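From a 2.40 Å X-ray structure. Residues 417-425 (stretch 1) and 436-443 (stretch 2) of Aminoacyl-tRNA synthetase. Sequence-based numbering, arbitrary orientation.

Stretch 1 417-425: NESIIRVDT
Stretch 2 436-443: KKMVIAPW

In parallel β-strands one residue donates through N and accepts through O, reaching the residues before and after its register partner, and this pair from an aminoacyl-tRNA synthetase is a compact example. A type I turn from Asn417 to Ile420, closed by Ile420 N to Asn417 O at 3.3 Å, leads into strand 420-422, which runs beside strand 438-443 with N-to-C directions 35° apart and axes approaching to 4.6 Å. Ile420 pairs with Met438, Ile421 with Val439 and Arg422 with Ile440, at CA-CA distances of 4.9, 5.2 and 4.8 Å. Extended φ/ψ values, -112/134 at Ile421 and -125/130 at Val439, set the pleat. Met438 N donates to Ser419 O (2.8 Å), Ile421 N to Met438 O (3.1 Å) and Ile440 N to Ile421 O (3.0 Å); the bond from Val423 N to Ile440 O (3.3 Å) is weak. Two of these carbonyls also receive CA-H groups, Val439 CA lying 3.4 Å from Ile421 O and Arg422 CA 3.3 Å from Ile440 O.

Side chains of the bridged residues project from the two faces of the sheet, alternating along each strand. On the face carrying Ile420, Arg422, Met438 and Ile440, Met438 (m, t, m) curls its methyl CE to 3.6 Å from CG1 of Ile420 (m, t), whose CG2 branch meets CG2 of Ile440 (t, p), also at 3.6 Å. Ile420 is thus wedged between two apolar surfaces. On the face of Ile421 and Val439, Lys437 (m, t, t, p) lays its methylenes along Ile421 (m, m), CD 3.7 Å from CG1, and brings CE within 3.2 Å of Glu418 O.

Past the last bridge, Val423, modelled only to CB, brings that atom to 4.0 Å from CG1 of Val439 (t), while Val423 O lies close to Ala441 CB (3.1 Å) and Pro442 CD (3.4 Å). Arg422, all t from chi1 to chi3, forms a salt bridge from NE to Asp424 OD1 (3.0 Å); that same OD1 lies 3.6 Å from Pro442 CG.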

ATOM      1  N   ASN A 417      -6.823  -3.423  15.615  1.00 33.03           N
ATOM      2  CA  ASN A 417      -7.958  -3.179  16.500  1.00 33.60           C
ATOM      3  C   ASN A 417      -7.496  -2.746  17.886  1.00 32.64           C
ATOM      4  O   ASN A 417      -8.105  -1.865  18.503  1.00 34.18           O
ATOM      5  CB  ASN A 417      -8.835  -4.428  16.592  1.00 34.85           C
ATOM      6  CG  ASN A 417      -9.471  -4.793  15.265  1.00 36.94           C
ATOM      7  OD1 ASN A 417      -9.598  -3.953  14.373  1.00 37.70           O
ATOM      8  ND2 ASN A 417      -9.874  -6.050  15.128  1.00 38.10           N
ATOM      9  N   GLU A 418      -6.419  -3.350  18.391  1.00 31.89           N
ATOM     10  CA  GLU A 418      -5.890  -2.952  19.691  1.00 35.45           C
ATOM     11  C   GLU A 418      -5.167  -1.613  19.642  1.00 35.21           C
ATOM     12  O   GLU A 418      -4.849  -1.062  20.701  1.00 36.26           O
ATOM     13  CB  GLU A 418      -4.948  -4.030  20.234  1.00 37.65           C
ATOM     14  CG  GLU A 418      -3.604  -4.102  19.533  1.00 39.46           C
ATOM     15  CD  GLU A 418      -2.716  -5.200  20.087  1.00 42.07           C
ATOM     16  OE1 GLU A 418      -1.715  -5.550  19.427  1.00 41.53           O
ATOM     17  OE2 GLU A 418      -3.020  -5.716  21.184  1.00 45.50           O
ATOM     18  N   SER A 419      -4.904  -1.081  18.451  1.00 34.04           N
ATOM     19  CA  SER A 419      -4.291   0.230  18.295  1.00 34.42           C
ATOM     20  C   SER A 419      -5.314   1.356  18.231  1.00 34.35           C
ATOM     21  O   SER A 419      -4.924   2.523  18.120  1.00 34.71           O
ATOM     22  CB  SER A 419      -3.420   0.258  17.034  1.00 34.22           C
ATOM     23  OG  SER A 419      -2.346  -0.661  17.130  1.00 35.86           O
ATOM     24  N   ILE A 420      -6.603   1.038  18.296  1.00 33.94           N
ATOM     25  CA  ILE A 420      -7.672   2.027  18.232  1.00 34.35           C
ATOM     26  C   ILE A 420      -8.303   2.105  19.616  1.00 36.89           C
ATOM     27  O   ILE A 420      -8.963   1.158  20.063  1.00 39.65           O
ATOM     28  CB  ILE A 420      -8.715   1.672  17.164  1.00 31.94           C
ATOM     29  CG1 ILE A 420      -8.036   1.452  15.811  1.00 29.93           C
ATOM     30  CG2 ILE A 420      -9.755   2.769  17.053  1.00 31.86           C
ATOM     31  CD1 ILE A 420      -8.995   1.104  14.694  1.00 29.35           C
ATOM     32  N   ILE A 421      -8.103   3.230  20.297  1.00 36.49           N
ATOM     33  CA  ILE A 421      -8.607   3.447  21.648  1.00 37.17           C
ATOM     34  C   ILE A 421      -9.677   4.527  21.595  1.00 37.42           C
ATOM     35  O   ILE A 421      -9.483   5.572  20.964  1.00 36.31           O
ATOM     36  CB  ILE A 421      -7.476   3.840  22.614  1.00 37.12           C
ATOM     37  CG1 ILE A 421      -6.391   2.761  22.632  1.00 36.49           C
ATOM     38  CG2 ILE A 421      -8.024   4.075  24.014  1.00 38.65           C
ATOM     39  CD1 ILE A 421      -6.892   1.395  23.045  1.00 36.17           C
ATOM     40  N   ARG A 422     -10.804   4.276  22.258  1.00 39.45           N
ATOM     41  CA  ARG A 422     -11.896   5.237  22.311  1.00 40.38           C
ATOM     42  C   ARG A 422     -11.679   6.217  23.456  1.00 43.52           C
ATOM     43  O   ARG A 422     -11.490   5.809  24.606  1.00 45.59           O
ATOM     44  CB  ARG A 422     -13.244   4.533  22.479  1.00 39.63           C
ATOM     45  CG  ARG A 422     -14.392   5.505  22.705  1.00 40.23           C
ATOM     46  CD  ARG A 422     -15.735   4.810  22.824  1.00 40.72           C
ATOM     47  NE  ARG A 422     -16.804   5.772  23.074  1.00 41.27           N
ATOM     48  CZ  ARG A 422     -18.098   5.472  23.089  1.00 40.40           C
ATOM     49  NH1 ARG A 422     -18.495   4.227  22.864  1.00 39.64           N
ATOM     50  NH2 ARG A 422     -18.996   6.418  23.325  1.00 41.42           N
ATOM     51  N   VAL A 423     -11.707   7.508  23.133  1.00 43.84           N
ATOM     52  CA  VAL A 423     -11.599   8.578  24.117  1.00 45.51           C
ATOM     53  C   VAL A 423     -12.752   9.542  23.890  1.00 46.90           C
ATOM     54  O   VAL A 423     -12.940  10.039  22.774  1.00 47.01           O
ATOM     55  CB  VAL A 423     -10.249   9.314  24.021  1.00 44.55           C
ATOM     56  N   ASP A 424     -13.527   9.801  24.941  1.00 48.47           N
ATOM     57  CA  ASP A 424     -14.672  10.697  24.850  1.00 49.52           C
ATOM     58  C   ASP A 424     -14.369  12.108  25.334  1.00 48.62           C
ATOM     59  O   ASP A 424     -15.177  13.012  25.100  1.00 47.93           O
ATOM     60  CB  ASP A 424     -15.853  10.125  25.646  1.00 53.30           C
ATOM     61  CG  ASP A 424     -16.226   8.724  25.204  1.00 55.73           C
ATOM     62  OD1 ASP A 424     -16.980   8.589  24.217  1.00 56.06           O
ATOM     63  OD2 ASP A 424     -15.765   7.756  25.845  1.00 57.25           O
ATOM     64  N   THR A 425     -13.237  12.316  26.002  1.00 48.84           N
ATOM     65  CA  THR A 425     -12.821  13.633  26.461  1.00 50.58           C
ATOM     66  C   THR A 425     -11.362  13.854  26.084  1.00 51.73           C
ATOM     67  O   THR A 425     -10.594  12.906  25.907  1.00 52.87           O
ATOM     68  CB  THR A 425     -13.002  13.795  27.978  1.00 50.53           C
ATOM     69  OG1 THR A 425     -12.316  12.738  28.660  1.00 51.28           O
ATOM     70  CG2 THR A 425     -14.478  13.760  28.350  1.00 50.33           C
ATOM     71  N   LYS A 436       1.493   5.309  21.315  1.00 43.95           N
ATOM     72  CA  LYS A 436       1.631   4.948  19.905  1.00 41.96           C
ATOM     73  C   LYS A 436       0.357   4.281  19.386  1.00 40.94           C
ATOM     74  O   LYS A 436       0.383   3.180  18.831  1.00 40.06           O
ATOM     75  CB  LYS A 436       2.855   4.056  19.683  1.00 40.47           C
ATOM     76  N   LYS A 437      -0.772   4.963  19.574  1.00 40.69           N
ATOM     77  CA  LYS A 437      -2.072   4.431  19.193  1.00 40.03           C
ATOM     78  C   LYS A 437      -2.943   5.545  18.630  1.00 38.20           C
ATOM     79  O   LYS A 437      -2.674   6.733  18.822  1.00 38.43           O
ATOM     80  CB  LYS A 437      -2.779   3.761  20.380  1.00 41.64           C
ATOM     81  CG  LYS A 437      -2.184   2.421  20.774  1.00 43.12           C
ATOM     82  CD  LYS A 437      -2.892   1.827  21.976  1.00 44.61           C
ATOM     83  CE  LYS A 437      -2.402   0.415  22.247  1.00 45.19           C
ATOM     84  NZ  LYS A 437      -0.918   0.362  22.342  1.00 47.20           N
ATOM     85  N   MET A 438      -3.997   5.139  17.929  1.00 35.90           N
ATOM     86  CA  MET A 438      -4.964   6.063  17.359  1.00 35.81           C
ATOM     87  C   MET A 438      -6.105   6.317  18.341  1.00 35.86           C
ATOM     88  O   MET A 438      -6.278   5.609  19.335  1.00 37.52           O
ATOM     89  CB  MET A 438      -5.511   5.521  16.039  1.00 35.43           C
ATOM     90  CG  MET A 438      -4.499   5.485  14.910  1.00 34.57           C
ATOM     91  SD  MET A 438      -5.149   4.696  13.424  1.00 33.85           S
ATOM     92  CE  MET A 438      -5.332   3.007  13.988  1.00 31.93           C
ATOM     93  N   VAL A 439      -6.897   7.343  18.041  1.00 35.29           N
ATOM     94  CA  VAL A 439      -8.021   7.753  18.875  1.00 35.81           C
ATOM     95  C   VAL A 439      -9.278   7.769  18.019  1.00 34.49           C
ATOM     96  O   VAL A 439      -9.285   8.352  16.929  1.00 32.22           O
ATOM     97  CB  VAL A 439      -7.781   9.133  19.515  1.00 37.74           C
ATOM     98  CG1 VAL A 439      -9.054   9.644  20.175  1.00 38.37           C
ATOM     99  CG2 VAL A 439      -6.645   9.061  20.525  1.00 38.91           C
ATOM    100  N   ILE A 440     -10.333   7.124  18.508  1.00 36.09           N
ATOM    101  CA  ILE A 440     -11.660   7.198  17.910  1.00 37.04           C
ATOM    102  C   ILE A 440     -12.545   7.954  18.897  1.00 39.07           C
ATOM    103  O   ILE A 440     -12.827   7.467  19.999  1.00 40.71           O
ATOM    104  CB  ILE A 440     -12.217   5.805  17.569  1.00 37.01           C
ATOM    105  CG1 ILE A 440     -13.647   5.903  17.032  1.00 38.89           C
ATOM    106  CG2 ILE A 440     -12.113   4.843  18.753  1.00 36.87           C
ATOM    107  CD1 ILE A 440     -13.716   6.293  15.572  1.00 39.27           C
ATOM    108  N   ALA A 441     -12.962   9.157  18.518  1.00 38.41           N
ATOM    109  CA  ALA A 441     -13.582  10.073  19.461  1.00 38.99           C
ATOM    110  C   ALA A 441     -14.835  10.700  18.871  1.00 40.18           C
ATOM    111  O   ALA A 441     -14.946  10.850  17.650  1.00 40.10           O
ATOM    112  CB  ALA A 441     -12.599  11.184  19.861  1.00 38.32           C
ATOM    113  N   PRO A 442     -15.797  11.073  19.718  1.00 40.33           N
ATOM    114  CA  PRO A 442     -16.954  11.846  19.239  1.00 39.87           C
ATOM    115  C   PRO A 442     -16.498  13.222  18.778  1.00 38.27           C
ATOM    116  O   PRO A 442     -15.896  13.974  19.545  1.00 40.26           O
ATOM    117  CB  PRO A 442     -17.864  11.935  20.472  1.00 40.80           C
ATOM    118  CG  PRO A 442     -17.357  10.896  21.422  1.00 40.75           C
ATOM    119  CD  PRO A 442     -15.893  10.770  21.155  1.00 40.86           C
ATOM    120  N   TRP A 443     -16.788  13.552  17.523  1.00 37.46           N
ATOM    121  CA  TRP A 443     -16.271  14.768  16.915  1.00 37.90           C
ATOM    122  C   TRP A 443     -17.384  15.527  16.206  1.00 39.74           C
ATOM    123  O   TRP A 443     -18.317  14.932  15.661  1.00 40.81           O
ATOM    124  CB  TRP A 443     -15.146  14.455  15.924  1.00 36.49           C
ATOM    125  CG  TRP A 443     -14.374  15.661  15.514  1.00 37.63           C
ATOM    126  CD1 TRP A 443     -14.104  16.759  16.277  1.00 38.98           C
ATOM    127  CD2 TRP A 443     -13.778  15.903  14.235  1.00 37.25           C
ATOM    128  NE1 TRP A 443     -13.371  17.668  15.555  1.00 39.85           N
ATOM    129  CE2 TRP A 443     -13.159  17.167  14.298  1.00 39.03           C
ATOM    130  CE3 TRP A 443     -13.705  15.174  13.045  1.00 35.94           C
ATOM    131  CZ2 TRP A 443     -12.478  17.717  13.217  1.00 31.79           C
ATOM    132  CZ3 TRP A 443     -13.027  15.722  11.973  1.00 34.94           C
ATOM    133  CH2 TRP A 443     -12.422  16.981  12.066  1.00 35.53           C
TER